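Local coordinates for protein angiotensin-converting enzyme (Anopheles gambiae, PDB 6S1Y) that is a zinc metallopeptidase of the angiotensin-converting enzyme family, probably cleaving short peptides within a deep, largely helical cleft, at residues L366-Q369 against F375-G378. Residues are numbered along the deposited sequence; the frame is centred on the assembly and turned at random.
Sequences LQYQ and FRGG
Tyr368 lays its ring against the backbone of Arg376 and Gly377. Gly377 N sits over one face, 3.5 Å above the plane and displaced toward the rim. The CE1 side of the ring rides on Arg376, with Tyr368 CE1 3.3 Å from Arg376 C, while the other side follows the next peptide, Tyr368 CE2 lying 3.4 Å from Gly377 O. With chi1 at 63°, CG of Tyr368 is tucked between its own backbone N and carbonyl carbon, which swings the ring across to the loop.

No direct hydrogen bond joins the segments; a single water bridges them. It accepts from Tyr368 OH at 2.6 Å and donates to Arg376 O, also at 2.6 Å, and the same hydroxyl is hydrogen-bonded to His384 NE2.

Arg376 passes the ring with its aliphatic part, CB lying 3.6 Å from Tyr368 CE1, then bends at chi3 (76°) to bring the guanidinium alongside Gln369. That group stands 73° from the tyrosine plane, and Gln369 O lies over the centre of its face, 3.3 Å above, too poorly angled to bond NH1. Arg376 NH2 touches Gln369 CB at 3.4 Å and is hydrogen-bonded to Ala335 O, with a long, weak ion pair to Asp332; Gln369 NE2 is hydrogen-bonded to Asp337 OD1.

Arg376 centres an inverse gamma turn. The contact packs the last part of helix 349-368, which carries the zinc ligands His357 and His361, against the loop leading into helix 381-395, which supplies Glu385. Phe375 packs on helix 81-90, while Arg376 and Gln369 reach the turn between strands 329-332 and 339-342.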
loop_
_atom_site.group_PDB
_atom_site.type_symbol
_atom_site.label_atom_id
_atom_site.label_comp_id
_atom_site.label_asym_id
_atom_site.label_seq_id
_atom_site.Cartn_x
_atom_site.Cartn_y
_atom_site.Cartn_z
ATOM N N LEU A 366 -11.014 4.319 14.151
ATOM C CA LEU A 366 -11.639 4.320 15.469
ATOM C C LEU A 366 -10.965 5.308 16.405
ATOM O O LEU A 366 -11.642 5.941 17.223
ATOM C CB LEU A 366 -11.627 2.917 16.070
ATOM C CG LEU A 366 -12.495 1.923 15.296
ATOM C CD1 LEU A 366 -12.207 0.499 15.735
ATOM C CD2 LEU A 366 -14.010 2.225 15.462
ATOM N N GLN A 367 -9.650 5.501 16.269
ATOM C CA GLN A 367 -8.930 6.361 17.205
ATOM C C GLN A 367 -9.190 7.844 16.964
ATOM O O GLN A 367 -9.059 8.644 17.896
ATOM C CB GLN A 367 -7.424 6.095 17.131
ATOM C CG GLN A 367 -7.011 4.754 17.707
ATOM C CD GLN A 367 -7.194 4.698 19.219
ATOM O OE1 GLN A 367 -6.894 5.660 19.920
ATOM N NE2 GLN A 367 -7.679 3.570 19.718
ATOM N N TYR A 368 -9.523 8.254 15.743
ATOM C CA TYR A 368 -9.730 9.675 15.492
ATOM C C TYR A 368 -11.172 10.023 15.114
ATOM O O TYR A 368 -11.438 11.160 14.718
ATOM C CB TYR A 368 -8.740 10.191 14.427
ATOM C CG TYR A 368 -8.800 9.624 13.009
ATOM C CD1 TYR A 368 -9.994 9.560 12.293
ATOM C CD2 TYR A 368 -7.630 9.222 12.354
ATOM C CE1 TYR A 368 -10.028 9.067 10.978
ATOM C CE2 TYR A 368 -7.655 8.727 11.051
ATOM C CZ TYR A 368 -8.850 8.663 10.363
ATOM O OH TYR A 368 -8.864 8.186 9.068
ATOM N N GLN A 369 -12.112 9.091 15.271
ATOM C CA GLN A 369 -13.486 9.351 14.860
ATOM C C GLN A 369 -14.175 10.421 15.704
ATOM O O GLN A 369 -15.215 10.935 15.279
ATOM C CB GLN A 369 -14.303 8.066 14.898
ATOM C CG GLN A 369 -14.485 7.439 16.258
ATOM C CD GLN A 369 -15.401 6.232 16.191
ATOM O OE1 GLN A 369 -16.023 5.974 15.159
ATOM N NE2 GLN A 369 -15.489 5.487 17.279
ATOM N N PHE A 375 -10.396 16.547 10.050
ATOM C CA PHE A 375 -9.226 15.991 10.716
ATOM C C PHE A 375 -9.273 14.469 10.784
ATOM O O PHE A 375 -8.343 13.853 11.321
ATOM C CB PHE A 375 -9.084 16.546 12.138
ATOM C CG PHE A 375 -8.629 17.981 12.205
ATOM C CD1 PHE A 375 -8.191 18.659 11.078
ATOM C CD2 PHE A 375 -8.631 18.653 13.416
ATOM C CE1 PHE A 375 -7.762 19.986 11.165
ATOM C CE2 PHE A 375 -8.217 19.982 13.505
ATOM C CZ PHE A 375 -7.779 20.641 12.387
ATOM N N ARG A 376 -10.329 13.851 10.258
ATOM C CA ARG A 376 -10.457 12.397 10.289
ATOM C C ARG A 376 -9.707 11.793 9.099
ATOM O O ARG A 376 -10.284 11.297 8.130
ATOM C CB ARG A 376 -11.933 12.002 10.316
ATOM C CG ARG A 376 -12.606 12.352 11.632
ATOM C CD ARG A 376 -14.096 12.109 11.627
ATOM N NE ARG A 376 -14.448 10.705 11.738
ATOM C CZ ARG A 376 -15.676 10.264 11.993
ATOM N NH1 ARG A 376 -16.658 11.139 12.175
ATOM N NH2 ARG A 376 -15.924 8.948 12.067
ATOM N N GLY A 377 -8.377 11.875 9.198
ATOM C CA GLY A 377 -7.456 11.247 8.270
ATOM C C GLY A 377 -6.109 11.045 8.938
ATOM O O GLY A 377 -5.896 11.431 10.091
ATOM N N GLY A 378 -5.180 10.444 8.189
ATOM C CA GLY A 378 -3.826 10.278 8.689
ATOM C C GLY A 378 -3.087 11.600 8.826
ATOM O O GLY A 378 -3.432 12.601 8.212
HETATM O O HOH W 1 -10.956 8.813 7.689
#